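Local coordinates for protein siroheme decarboxylase (Hydrogenobacter thermophilus, PDB 4CH7) that decarboxylates siroheme to 12,18-didecarboxysiroheme with release of two carbon dioxide molecules, a step of heme d1 biosynthesis, at residues P55-R60 with K173-I178; I69-D74 with E79-F84; F105-P110 with R121-R126; P111-L116 with E322-W327. One frame throughout, in Å; residues are numbered along the deposited sequence.

Contact 1: P55-R60 with K173-I178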
loop_
_atom_site.group_PDB
_atom_site.type_symbol
_atom_site.label_atom_id
_atom_site.label_comp_id
_atom_site.label_asym_id
_atom_site.label_seq_id
_atom_site.Cartn_x
_atom_site.Cartn_y
_atom_site.Cartn_z
ATOM N N PRO A 55 9.630 -9.030 1.878
ATOM C CA PRO A 55 10.167 -7.730 2.280
ATOM C C PRO A 55 9.104 -6.656 2.119
ATOM O O PRO A 55 8.278 -6.754 1.210
ATOM C CB PRO A 55 11.283 -7.489 1.263
ATOM C CG PRO A 55 11.691 -8.856 0.803
ATOM C CD PRO A 55 10.415 -9.647 0.790
ATOM N N ILE A 56 9.117 -5.654 2.992
ATOM C CA ILE A 56 8.249 -4.495 2.822
ATOM C C ILE A 56 9.123 -3.277 2.544
ATOM O O ILE A 56 9.932 -2.877 3.383
ATOM C CB ILE A 56 7.328 -4.250 4.047
ATOM C CG1 ILE A 56 6.145 -5.221 4.045
ATOM C CG2 ILE A 56 6.782 -2.833 4.034
ATOM C CD1 ILE A 56 6.481 -6.625 4.490
ATOM N N TYR A 57 8.972 -2.705 1.353
ATOM C CA TYR A 57 9.764 -1.547 0.955
ATOM C C TYR A 57 8.958 -0.262 1.114
ATOM O O TYR A 57 7.744 -0.262 0.907
ATOM C CB TYR A 57 10.238 -1.695 -0.493
ATOM C CG TYR A 57 11.313 -2.743 -0.685
ATOM C CD1 TYR A 57 12.643 -2.448 -0.435
ATOM C CD2 TYR A 57 10.998 -4.024 -1.120
ATOM C CE1 TYR A 57 13.631 -3.395 -0.606
ATOM C CE2 TYR A 57 11.982 -4.982 -1.294
ATOM C CZ TYR A 57 13.296 -4.658 -1.036
ATOM O OH TYR A 57 14.284 -5.601 -1.206
ATOM N N ASP A 58 9.628 0.825 1.487
ATOM C CA ASP A 58 8.959 2.115 1.601
ATOM C C ASP A 58 8.799 2.736 0.217
ATOM O O ASP A 58 9.787 2.999 -0.468
ATOM C CB ASP A 58 9.736 3.050 2.526
ATOM C CG ASP A 58 9.036 4.377 2.736
ATOM O OD1 ASP A 58 9.142 5.249 1.852
ATOM O OD2 ASP A 58 8.390 4.548 3.788
ATOM N N SER A 59 7.551 2.962 -0.182
ATOM C CA SER A 59 7.222 3.453 -1.522
ATOM C C SER A 59 8.009 4.696 -1.943
ATOM O O SER A 59 8.659 4.695 -2.989
ATOM C CB SER A 59 5.718 3.720 -1.628
ATOM O OG SER A 59 5.371 4.231 -2.899
ATOM N N ARG A 60 7.954 5.748 -1.133
ATOM C CA ARG A 60 8.610 7.006 -1.487
ATOM C C ARG A 60 10.136 6.945 -1.387
ATOM O O ARG A 60 10.838 7.640 -2.124
ATOM C CB ARG A 60 8.049 8.179 -0.672
ATOM C CG ARG A 60 8.043 7.980 0.837
ATOM C CD ARG A 60 7.722 9.282 1.558
ATOM N NE ARG A 60 8.727 10.306 1.292
ATOM C CZ ARG A 60 9.819 10.488 2.027
ATOM N NH1 ARG A 60 10.050 9.716 3.080
ATOM N NH2 ARG A 60 10.682 11.442 1.710
ATOM N N LYS A 173 17.751 -1.091 -7.628
ATOM C CA LYS A 173 16.488 -1.324 -8.322
ATOM C C LYS A 173 16.313 -2.805 -8.638
ATOM O O LYS A 173 15.240 -3.368 -8.420
ATOM C CB LYS A 173 16.419 -0.508 -9.612
ATOM C CG LYS A 173 16.190 0.983 -9.410
ATOM C CD LYS A 173 15.918 1.668 -10.742
ATOM C CE LYS A 173 15.746 3.170 -10.577
ATOM N NZ LYS A 173 15.448 3.842 -11.878
ATOM N N ARG A 174 17.371 -3.426 -9.156
ATOM C CA ARG A 174 17.364 -4.858 -9.448
ATOM C C ARG A 174 17.174 -5.672 -8.169
ATOM O O ARG A 174 16.429 -6.652 -8.152
ATOM C CB ARG A 174 18.667 -5.281 -10.129
ATOM C CG ARG A 174 18.873 -4.719 -11.526
ATOM C CD ARG A 174 20.020 -5.432 -12.236
ATOM N NE ARG A 174 21.257 -5.408 -11.458
ATOM C CZ ARG A 174 22.197 -4.474 -11.576
ATOM N NH1 ARG A 174 22.046 -3.481 -12.440
ATOM N NH2 ARG A 174 23.292 -4.531 -10.831
ATOM N N ILE A 175 17.860 -5.258 -7.106
ATOM C CA ILE A 175 17.729 -5.889 -5.794
ATOM C C ILE A 175 16.273 -5.878 -5.332
ATOM O O ILE A 175 15.710 -6.925 -5.013
ATOM C CB ILE A 175 18.613 -5.190 -4.738
ATOM C CG1 ILE A 175 20.090 -5.511 -4.969
ATOM C CG2 ILE A 175 18.210 -5.610 -3.335
ATOM C CD1 ILE A 175 21.027 -4.827 -3.989
ATOM N N VAL A 176 15.671 -4.691 -5.303
ATOM C CA VAL A 176 14.256 -4.544 -4.971
ATOM C C VAL A 176 13.383 -5.361 -5.921
ATOM O O VAL A 176 12.450 -6.040 -5.489
ATOM C CB VAL A 176 13.821 -3.065 -5.008
ATOM C CG1 VAL A 176 12.315 -2.945 -4.861
ATOM C CG2 VAL A 176 14.519 -2.280 -3.912
ATOM N N SER A 177 13.708 -5.303 -7.210
ATOM C CA SER A 177 12.950 -5.999 -8.248
ATOM C C SER A 177 12.789 -7.499 -7.991
ATOM O O SER A 177 11.682 -8.035 -8.074
ATOM C CB SER A 177 13.601 -5.773 -9.614
ATOM O OG SER A 177 12.998 -6.584 -10.604
ATOM N N ILE A 178 13.893 -8.167 -7.666
ATOM C CA ILE A 178 13.887 -9.621 -7.520
ATOM C C ILE A 178 13.594 -10.113 -6.099
ATOM O O ILE A 178 13.274 -11.287 -5.905
ATOM C CB ILE A 178 15.216 -10.252 -7.993
ATOM C CG1 ILE A 178 16.307 -10.082 -6.934
ATOM C CG2 ILE A 178 15.655 -9.663 -9.329
ATOM C CD1 ILE A 178 17.383 -11.141 -7.009
#
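Tyr57, the last residue of strand 53-57, faces Val176 on helix 170-179, with 8.0 Å between their CA atoms, a spacing at which one aromatic ring can fill the gap between strand and helix. Both methyls of Val176 lie along one face of the Tyr57 ring. CG1 sits over the centre, 4.0 Å above the plane, while CG2 comes down nearer one side, 3.6 Å from Tyr57 CE1, in a CH-pi contact whose direction lies 28° off the ring normal. The two side chains run past each other in opposite directions, which carries the phenol end beyond the valine to the helix backbone, where Tyr57 OH lies 3.9 Å from Val176 CA. This polar tip hydrogen-bonds to OG1 of Thr179, which is also hydrogen-bonded to the carbonyl of Ile175. The threonine thus links the phenol to the last turn of the helix, and the ring is held by its face and by its hydroxyl. Helix 170-179 belongs to the second helix-turn-helix domain of the chain, whereas strand 53-57 pairs antiparallel with strand 217-222. Leu217 of that strand, Leu208 of helix 201-213 and Leu62 also touch Tyr57, and Leu208 meets Ile175 as well.

Contact 2: I69-D74 with E79-F84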
loop_
_atom_site.group_PDB
_atom_site.type_symbol
_atom_site.label_atom_id
_atom_site.label_comp_id
_atom_site.label_asym_id
_atom_site.label_seq_id
_atom_site.Cartn_x
_atom_site.Cartn_y
_atom_site.Cartn_z
ATOM N N ILE A 69 -6.009 9.198 -6.134
ATOM C CA ILE A 69 -6.625 9.911 -7.246
ATOM C C ILE A 69 -8.137 9.705 -7.250
ATOM O O ILE A 69 -8.619 8.604 -6.986
ATOM C CB ILE A 69 -6.026 9.463 -8.593
ATOM C CG1 ILE A 69 -4.495 9.492 -8.535
ATOM C CG2 ILE A 69 -6.533 10.339 -9.729
ATOM C CD1 ILE A 69 -3.918 10.855 -8.182
ATOM N N ALA A 70 -8.881 10.770 -7.542
ATOM C CA ALA A 70 -10.336 10.696 -7.621
ATOM C C ALA A 70 -10.811 11.252 -8.957
ATOM O O ALA A 70 -10.442 12.361 -9.327
ATOM C CB ALA A 70 -10.965 11.468 -6.480
ATOM N N PHE A 71 -11.622 10.480 -9.677
ATOM C CA PHE A 71 -12.174 10.928 -10.954
ATOM C C PHE A 71 -13.665 11.226 -10.835
ATOM O O PHE A 71 -14.399 10.497 -10.163
ATOM C CB PHE A 71 -11.967 9.863 -12.035
ATOM C CG PHE A 71 -10.599 9.878 -12.660
ATOM C CD1 PHE A 71 -9.589 10.690 -12.156
ATOM C CD2 PHE A 71 -10.328 9.084 -13.767
ATOM C CE1 PHE A 71 -8.326 10.703 -12.740
ATOM C CE2 PHE A 71 -9.071 9.090 -14.356
ATOM C CZ PHE A 71 -8.068 9.900 -13.842
ATOM N N LYS A 72 -14.113 12.301 -11.480
ATOM C CA LYS A 72 -15.546 12.531 -11.625
ATOM C C LYS A 72 -16.014 11.958 -12.957
ATOM O O LYS A 72 -15.837 12.571 -14.010
ATOM C CB LYS A 72 -15.907 14.013 -11.517
ATOM C CG LYS A 72 -17.376 14.306 -11.798
ATOM C CD LYS A 72 -17.962 15.284 -10.795
ATOM C CE LYS A 72 -17.208 16.599 -10.794
ATOM N NZ LYS A 72 -17.838 17.594 -9.883
ATOM N N VAL A 73 -16.595 10.766 -12.895
ATOM C CA VAL A 73 -17.090 10.076 -14.076
ATOM C C VAL A 73 -18.586 9.871 -13.897
ATOM O O VAL A 73 -19.043 9.667 -12.778
ATOM C CB VAL A 73 -16.428 8.697 -14.210
ATOM C CG1 VAL A 73 -16.736 8.086 -15.564
ATOM C CG2 VAL A 73 -14.927 8.804 -14.003
ATOM N N ASP A 74 -19.368 9.924 -14.968
ATOM C CA ASP A 74 -20.778 9.591 -14.801
ATOM C C ASP A 74 -21.075 8.146 -15.190
ATOM O O ASP A 74 -20.397 7.571 -16.042
ATOM C CB ASP A 74 -21.707 10.585 -15.500
ATOM C CG ASP A 74 -22.939 10.897 -14.665
ATOM O OD1 ASP A 74 -23.466 9.963 -14.025
ATOM O OD2 ASP A 74 -23.369 12.071 -14.633
ATOM N N GLU A 79 -17.823 2.297 -15.791
ATOM C CA GLU A 79 -17.170 1.011 -16.023
ATOM C C GLU A 79 -16.036 1.102 -17.041
ATOM O O GLU A 79 -14.945 0.585 -16.803
ATOM C CB GLU A 79 -18.181 -0.055 -16.455
ATOM C CG GLU A 79 -18.972 -0.672 -15.311
ATOM C CD GLU A 79 -19.326 -2.122 -15.573
ATOM O OE1 GLU A 79 -18.415 -2.973 -15.532
ATOM O OE2 GLU A 79 -20.516 -2.410 -15.814
ATOM N N GLU A 80 -16.300 1.748 -18.174
ATOM C CA GLU A 80 -15.286 1.954 -19.206
ATOM C C GLU A 80 -14.030 2.613 -18.638
ATOM O O GLU A 80 -12.911 2.149 -18.867
ATOM C CB GLU A 80 -15.854 2.809 -20.340
ATOM C CG GLU A 80 -14.820 3.263 -21.357
ATOM C CD GLU A 80 -15.429 4.073 -22.484
ATOM O OE1 GLU A 80 -16.650 4.334 -22.439
ATOM O OE2 GLU A 80 -14.686 4.447 -23.415
ATOM N N VAL A 81 -14.230 3.695 -17.891
ATOM C CA VAL A 81 -13.131 4.418 -17.255
ATOM C C VAL A 81 -12.417 3.549 -16.218
ATOM O O VAL A 81 -11.190 3.543 -16.142
ATOM C CB VAL A 81 -13.629 5.725 -16.602
ATOM C CG1 VAL A 81 -12.546 6.352 -15.745
ATOM C CG2 VAL A 81 -14.086 6.706 -17.666
ATOM N N ALA A 82 -13.194 2.808 -15.434
ATOM C CA ALA A 82 -12.647 1.948 -14.386
ATOM C C ALA A 82 -11.676 0.908 -14.940
ATOM O O ALA A 82 -10.608 0.679 -14.369
ATOM C CB ALA A 82 -13.770 1.268 -13.625
ATOM N N ASN A 83 -12.059 0.276 -16.046
ATOM C CA ASN A 83 -11.216 -0.727 -16.686
ATOM C C ASN A 83 -9.950 -0.115 -17.285
ATOM O O ASN A 83 -8.908 -0.765 -17.349
ATOM C CB ASN A 83 -12.000 -1.486 -17.760
ATOM C CG ASN A 83 -13.367 -1.930 -17.277
ATOM O OD1 ASN A 83 -13.484 -2.739 -16.357
ATOM N ND2 ASN A 83 -14.412 -1.403 -17.901
ATOM N N PHE A 84 -10.048 1.134 -17.730
ATOM C CA PHE A 84 -8.879 1.864 -18.209
ATOM C C PHE A 84 -7.886 2.062 -17.067
ATOM O O PHE A 84 -6.683 1.861 -17.233
ATOM C CB PHE A 84 -9.285 3.221 -18.788
ATOM C CG PHE A 84 -8.116 4.103 -19.134
ATOM C CD1 PHE A 84 -7.445 3.945 -20.338
ATOM C CD2 PHE A 84 -7.684 5.084 -18.253
ATOM C CE1 PHE A 84 -6.363 4.752 -20.661
ATOM C CE2 PHE A 84 -6.605 5.897 -18.566
ATOM C CZ PHE A 84 -5.943 5.729 -19.772
#
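Val81, on helix 75-87, meets Phe71 of strand 65-71 and Val73 in the connection that follows, and its few atoms divide the work. The CB, pointing at the strand, already lies 4.0 Å from Val73 CG1. From it the two methyls diverge. CG2 goes to Val73 alone, 3.7 Å from Val73 CG1, in a meeting of branched ends that reach straight toward each other. CG1, set opposite the backbone N by a first torsion of 170°, bridges two partners: it is 3.8 Å from Val73 CG2 and 4.0 Å from Phe71 CD2, where it arrives at the ring edge, near the plane. Strand 65-71 leading directly into helix 75-87 is the opening beta-alpha unit of an AsnC-like ligand-binding domain, a ferredoxin-like fold in which the helices pack on one face of an antiparallel sheet. Val81 is one of the side chains that fill this helix-sheet layer. Leu103 on the neighbouring strand and Glu127 beyond helix 116-126 touch it too. The Phe71 ring also meets Phe105 edge-to-face, and the carbonyl of Val73 accepts a hydrogen bond from Asn102 ND2.

Contact 3: F105-P110 with R121-R126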
loop_
_atom_site.group_PDB
_atom_site.type_symbol
_atom_site.label_atom_id
_atom_site.label_comp_id
_atom_site.label_asym_id
_atom_site.label_seq_id
_atom_site.Cartn_x
_atom_site.Cartn_y
_atom_site.Cartn_z
ATOM N N PHE A 105 -8.889 5.796 -6.978
ATOM C CA PHE A 105 -7.827 4.806 -7.070
ATOM C C PHE A 105 -6.505 5.311 -6.506
ATOM O O PHE A 105 -6.260 6.518 -6.425
ATOM C CB PHE A 105 -7.662 4.286 -8.505
ATOM C CG PHE A 105 -7.315 5.343 -9.509
ATOM C CD1 PHE A 105 -8.311 6.093 -10.119
ATOM C CD2 PHE A 105 -5.993 5.563 -9.871
ATOM C CE1 PHE A 105 -7.995 7.061 -11.056
ATOM C CE2 PHE A 105 -5.666 6.526 -10.807
ATOM C CZ PHE A 105 -6.669 7.276 -11.403
ATOM N N THR A 106 -5.667 4.369 -6.093
ATOM C CA THR A 106 -4.332 4.689 -5.615
ATOM C C THR A 106 -3.348 4.518 -6.761
ATOM O O THR A 106 -3.261 3.443 -7.358
ATOM C CB THR A 106 -3.919 3.789 -4.439
ATOM O OG1 THR A 106 -4.797 4.019 -3.329
ATOM C CG2 THR A 106 -2.485 4.082 -4.021
ATOM N N LEU A 107 -2.625 5.587 -7.079
ATOM C CA LEU A 107 -1.647 5.547 -8.157
ATOM C C LEU A 107 -0.240 5.689 -7.607
ATOM O O LEU A 107 0.025 6.574 -6.795
ATOM C CB LEU A 107 -1.915 6.657 -9.175
ATOM C CG LEU A 107 -0.878 6.829 -10.290
ATOM C CD1 LEU A 107 -0.773 5.564 -11.121
ATOM C CD2 LEU A 107 -1.223 8.017 -11.169
ATOM N N ALA A 108 0.653 4.807 -8.044
ATOM C CA ALA A 108 2.069 4.915 -7.705
ATOM C C ALA A 108 2.883 4.994 -8.989
ATOM O O ALA A 108 2.735 4.149 -9.874
ATOM C CB ALA A 108 2.510 3.728 -6.872
ATOM N N VAL A 109 3.741 6.004 -9.091
ATOM C CA VAL A 109 4.530 6.215 -10.300
ATOM C C VAL A 109 6.024 6.072 -10.013
ATOM O O VAL A 109 6.542 6.707 -9.094
ATOM C CB VAL A 109 4.244 7.602 -10.921
ATOM C CG1 VAL A 109 5.181 7.876 -12.085
ATOM C CG2 VAL A 109 2.793 7.695 -11.373
ATOM N N PRO A 110 6.718 5.226 -10.795
ATOM C CA PRO A 110 8.173 5.076 -10.675
ATOM C C PRO A 110 8.884 6.382 -11.001
ATOM O O PRO A 110 8.342 7.186 -11.758
ATOM C CB PRO A 110 8.504 4.014 -11.733
ATOM C CG PRO A 110 7.357 4.057 -12.705
ATOM C CD PRO A 110 6.158 4.373 -11.860
ATOM N N ARG A 121 -3.080 13.619 -15.713
ATOM C CA ARG A 121 -3.590 14.565 -16.707
ATOM C C ARG A 121 -3.855 13.841 -18.022
ATOM O O ARG A 121 -4.916 13.993 -18.633
ATOM C CB ARG A 121 -2.596 15.712 -16.933
ATOM C CG ARG A 121 -2.916 16.583 -18.145
ATOM C CD ARG A 121 -1.926 17.732 -18.300
ATOM N NE ARG A 121 -0.537 17.280 -18.314
ATOM C CZ ARG A 121 0.103 16.854 -19.399
ATOM N NH1 ARG A 121 -0.518 16.808 -20.569
ATOM N NH2 ARG A 121 1.367 16.466 -19.319
ATOM N N LEU A 122 -2.883 13.035 -18.434
ATOM C CA LEU A 122 -2.993 12.243 -19.649
ATOM C C LEU A 122 -4.083 11.177 -19.525
ATOM O O LEU A 122 -4.788 10.891 -20.493
ATOM C CB LEU A 122 -1.641 11.613 -19.983
ATOM C CG LEU A 122 -0.541 12.633 -20.275
ATOM C CD1 LEU A 122 0.832 11.987 -20.305
ATOM C CD2 LEU A 122 -0.824 13.348 -21.583
HETATM N N MSE A 123 -4.218 10.602 -18.330
HETATM C CA MSE A 123 -5.287 9.650 -18.043
HETATM C C MSE A 123 -6.646 10.325 -18.195
HETATM O O MSE A 123 -7.516 9.844 -18.917
HETATM C CB MSE A 123 -5.163 9.112 -16.616
HETATM C CG MSE A 123 -4.082 8.060 -16.383
HETATM SE SE MSE A 123 -4.047 7.591 -14.491
HETATM C CE MSE A 123 -2.654 6.271 -14.469
ATOM N N ALA A 124 -6.818 11.445 -17.500
ATOM C CA ALA A 124 -8.074 12.188 -17.515
ATOM C C ALA A 124 -8.405 12.726 -18.903
ATOM O O ALA A 124 -9.569 12.765 -19.297
ATOM C CB ALA A 124 -8.023 13.323 -16.509
ATOM N N GLU A 125 -7.379 13.149 -19.636
ATOM C CA GLU A 125 -7.564 13.650 -20.994
ATOM C C GLU A 125 -8.057 12.539 -21.921
ATOM O O GLU A 125 -8.982 12.736 -22.713
ATOM C CB GLU A 125 -6.255 14.234 -21.531
ATOM C CG GLU A 125 -6.361 14.778 -22.949
ATOM C CD GLU A 125 -5.013 14.992 -23.604
ATOM O OE1 GLU A 125 -4.007 15.109 -22.876
ATOM O OE2 GLU A 125 -4.963 15.042 -24.850
ATOM N N ARG A 126 -7.425 11.373 -21.812
ATOM C CA ARG A 126 -7.779 10.201 -22.609
ATOM C C ARG A 126 -9.183 9.694 -22.280
ATOM O O ARG A 126 -9.940 9.303 -23.173
ATOM C CB ARG A 126 -6.741 9.095 -22.385
ATOM C CG ARG A 126 -7.125 7.722 -22.923
ATOM C CD ARG A 126 -7.185 7.696 -24.440
ATOM N NE ARG A 126 -7.520 6.367 -24.943
ATOM C CZ ARG A 126 -7.965 6.123 -26.171
ATOM N NH1 ARG A 126 -8.138 7.122 -27.025
ATOM N NH2 ARG A 126 -8.246 4.882 -26.543
#
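Selenomethionine Met123, the labelled form of a methionine, reaches Phe105 and Leu107 because its chain is stretched beyond CG, with chi2 at 177° and chi3 at 179°, and so carries its terminal methyl well out into the 11.3 Å that separates the CA atoms of Leu107 and Met123. On the strand, Phe105 takes a chi1 of 60°, which places its ring between the backbone N and the carbonyl carbon and stands it up toward helix 116-126. The selenium then passes the far end of that ring, 4.1 Å from Phe105 CZ and 4.2 Å from Phe105 CE2. Its direction from the ring centre is oblique, a Met-aromatic contact at 5.2 Å from Met123 SE to the Phe105 centroid. Beyond it the terminal methyl meets the forked end of Leu107 head-on and almost evenly, with Met123 CE 3.9 Å from Leu107 CD1 and 4.0 Å from Leu107 CD2. Trp327 of the C-terminal helix and Cys88 also touch Met123, while Val91 of the adjacent strand touches both Phe105 and Leu107. The side chain of Phe105 lies about 6 Å from that of His93, so this core lies close to the probable active site. All three side chains are buried, and their contact rests on dispersion together with the polarisable chalcogen beside the aromatic ring, an apolar join between helix and sheet.

Contact 4: P111-L116 with E322-W327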
loop_
_atom_site.group_PDB
_atom_site.type_symbol
_atom_site.label_atom_id
_atom_site.label_comp_id
_atom_site.label_asym_id
_atom_site.label_seq_id
_atom_site.Cartn_x
_atom_site.Cartn_y
_atom_site.Cartn_z
ATOM N N PRO A 111 10.081 6.597 -10.430
ATOM C CA PRO A 111 10.830 7.828 -10.705
ATOM C C PRO A 111 11.400 7.829 -12.122
ATOM O O PRO A 111 11.527 6.762 -12.719
ATOM C CB PRO A 111 11.967 7.772 -9.682
ATOM C CG PRO A 111 12.184 6.307 -9.442
ATOM C CD PRO A 111 10.805 5.703 -9.503
ATOM N N GLU A 112 11.725 9.010 -12.644
ATOM C CA GLU A 112 12.301 9.154 -13.986
ATOM C C GLU A 112 11.498 8.517 -15.126
ATOM O O GLU A 112 12.053 7.780 -15.944
ATOM C CB GLU A 112 13.744 8.637 -14.028
ATOM C CG GLU A 112 14.792 9.656 -13.610
ATOM C CD GLU A 112 15.266 9.456 -12.186
ATOM O OE1 GLU A 112 15.345 8.291 -11.740
ATOM O OE2 GLU A 112 15.561 10.464 -11.512
ATOM N N ILE A 113 10.203 8.809 -15.182
ATOM C CA ILE A 113 9.372 8.409 -16.312
ATOM C C ILE A 113 8.420 9.549 -16.637
ATOM O O ILE A 113 8.359 10.029 -17.772
ATOM C CB ILE A 113 8.570 7.123 -16.019
ATOM C CG1 ILE A 113 9.480 5.896 -16.101
ATOM C CG2 ILE A 113 7.409 6.975 -16.995
ATOM C CD1 ILE A 113 8.747 4.577 -16.014
ATOM N N SER A 114 7.693 9.981 -15.615
ATOM C CA SER A 114 6.775 11.103 -15.711
ATOM C C SER A 114 6.375 11.495 -14.304
ATOM O O SER A 114 6.314 10.645 -13.412
ATOM C CB SER A 114 5.528 10.713 -16.499
ATOM O OG SER A 114 4.534 11.719 -16.412
ATOM N N GLU A 115 6.122 12.781 -14.094
ATOM C CA GLU A 115 5.589 13.224 -12.817
ATOM C C GLU A 115 4.178 12.676 -12.684
ATOM O O GLU A 115 3.481 12.502 -13.686
ATOM C CB GLU A 115 5.588 14.748 -12.727
ATOM C CG GLU A 115 6.977 15.360 -12.773
ATOM C CD GLU A 115 6.947 16.866 -12.892
ATOM O OE1 GLU A 115 6.081 17.497 -12.254
ATOM O OE2 GLU A 115 7.792 17.416 -13.627
ATOM N N LEU A 116 3.770 12.391 -11.451
ATOM C CA LEU A 116 2.454 11.826 -11.176
ATOM C C LEU A 116 1.336 12.694 -11.754
ATOM O O LEU A 116 0.386 12.181 -12.346
ATOM C CB LEU A 116 2.272 11.635 -9.668
ATOM C CG LEU A 116 0.979 10.980 -9.183
ATOM C CD1 LEU A 116 1.269 9.966 -8.092
ATOM C CD2 LEU A 116 0.022 12.032 -8.675
ATOM N N GLU A 322 9.066 -3.272 -16.032
ATOM C CA GLU A 322 9.110 -2.470 -17.248
ATOM C C GLU A 322 7.712 -2.171 -17.771
ATOM O O GLU A 322 7.542 -1.374 -18.695
ATOM C CB GLU A 322 9.915 -3.195 -18.326
ATOM C CG GLU A 322 11.345 -3.504 -17.929
ATOM C CD GLU A 322 11.946 -4.616 -18.760
ATOM O OE1 GLU A 322 11.176 -5.368 -19.393
ATOM O OE2 GLU A 322 13.189 -4.737 -18.779
ATOM N N GLU A 323 6.714 -2.809 -17.169
ATOM C CA GLU A 323 5.351 -2.760 -17.690
ATOM C C GLU A 323 4.619 -1.426 -17.498
ATOM O O GLU A 323 3.662 -1.147 -18.218
ATOM C CB GLU A 323 4.514 -3.926 -17.145
ATOM C CG GLU A 323 4.328 -3.928 -15.641
ATOM C CD GLU A 323 3.486 -5.096 -15.160
ATOM O OE1 GLU A 323 2.882 -5.789 -16.010
ATOM O OE2 GLU A 323 3.432 -5.322 -13.933
ATOM N N PHE A 324 5.051 -0.601 -16.546
ATOM C CA PHE A 324 4.439 0.719 -16.390
ATOM C C PHE A 324 4.830 1.625 -17.546
ATOM O O PHE A 324 3.975 2.235 -18.187
ATOM C CB PHE A 324 4.831 1.391 -15.072
ATOM C CG PHE A 324 4.226 2.764 -14.898
ATOM C CD1 PHE A 324 2.969 2.911 -14.326
ATOM C CD2 PHE A 324 4.902 3.905 -15.324
ATOM C CE1 PHE A 324 2.398 4.167 -14.173
ATOM C CE2 PHE A 324 4.336 5.163 -15.178
ATOM C CZ PHE A 324 3.083 5.294 -14.600
ATOM N N GLU A 325 6.134 1.728 -17.780
ATOM C CA GLU A 325 6.671 2.561 -18.847
ATOM C C GLU A 325 6.054 2.175 -20.185
ATOM O O GLU A 325 5.593 3.035 -20.935
ATOM C CB GLU A 325 8.195 2.427 -18.904
ATOM C CG GLU A 325 8.854 3.201 -20.036
ATOM C CD GLU A 325 10.357 3.009 -20.075
ATOM O OE1 GLU A 325 11.009 3.178 -19.024
ATOM O OE2 GLU A 325 10.886 2.685 -21.158
ATOM N N ARG A 326 6.031 0.876 -20.465
ATOM C CA ARG A 326 5.424 0.357 -21.685
ATOM C C ARG A 326 3.942 0.715 -21.755
ATOM O O ARG A 326 3.436 1.086 -22.815
ATOM C CB ARG A 326 5.618 -1.158 -21.772
ATOM C CG ARG A 326 4.921 -1.806 -22.952
ATOM C CD ARG A 326 5.327 -3.263 -23.113
ATOM N NE ARG A 326 5.303 -3.989 -21.847
ATOM C CZ ARG A 326 4.197 -4.431 -21.256
ATOM N NH1 ARG A 326 3.012 -4.215 -21.808
ATOM N NH2 ARG A 326 4.274 -5.087 -20.109
ATOM N N TRP A 327 3.255 0.612 -20.621
ATOM C CA TRP A 327 1.871 1.058 -20.535
ATOM C C TRP A 327 1.781 2.558 -20.774
ATOM O O TRP A 327 0.840 3.038 -21.408
ATOM C CB TRP A 327 1.272 0.727 -19.166
ATOM C CG TRP A 327 -0.084 1.337 -18.968
ATOM C CD1 TRP A 327 -1.286 0.798 -19.326
ATOM C CD2 TRP A 327 -0.376 2.610 -18.376
ATOM N NE1 TRP A 327 -2.307 1.656 -18.990
ATOM C CE2 TRP A 327 -1.775 2.776 -18.406
ATOM C CE3 TRP A 327 0.409 3.624 -17.822
ATOM C CZ2 TRP A 327 -2.402 3.916 -17.904
ATOM C CZ3 TRP A 327 -0.216 4.754 -17.324
ATOM C CH2 TRP A 327 -1.605 4.891 -17.371
#
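Phe324, in the first turn of the C-terminal helix 323-335, turns the edge of its ring to Ile113 in the loop that follows strand 103-109. Two isoleucine branches line that edge: the tip of the long one, Ile113 CD1, is 4.0 Å from Phe324 CD2, and the short one, Ile113 CG2, is 4.0 Å from Phe324 CE2. With chi1 at 179°, CG of Phe324 lies opposite the backbone N and the ring extends from the helix to the loop, where Pro110 also touches it. Next along the helix, Glu325 presents its aliphatic root, Glu325 CB standing 3.6 Å from Ile113 CD1. Ile113 therefore fits against two successive helix residues. The loop is the connection from strand 103-109 to helix 116-126 within the first AsnC-like domain, so the contact brings the extreme C-terminal helix back across a beta-alpha connection of the N-terminal half. Glu325 continues extended beyond CG, its carboxylate forming a long, weak ion pair with Lys329. One turn on from Phe324, Trp327 lays its CE3 4.2 Å above the Phe324 ring plane, toward the rim. On the loop side, Ser114 OG gives a 3.0 Å hydrogen bond to the carbonyl O of Glu115, the residue at the N-cap of helix 116-126.

Contacts 2, 3 and 4 form one continuous region, whereas contact 1 touches none of them, its centre 29 Å from that of contact 2 but 16 Å from that of contact 4. Contacts 2 and 3 have centres 11 Å apart and share the barrel sheet, where strands 65-71 and 103-109 are neighbours. Contact 4 lies 10 Å from contact 3 between centres and adds helix 323-335 to the same side of the barrel. Along the chain, contacts 2 and 3 follow in series inside the loop closed by contact 1, while contact 4 crosses contacts 1 and 3. Contact 1 thus joins strand 53-57 of the first half to the second helix-turn-helix domain, and contact 4 joins the C-terminal helix to the first AsnC-like domain.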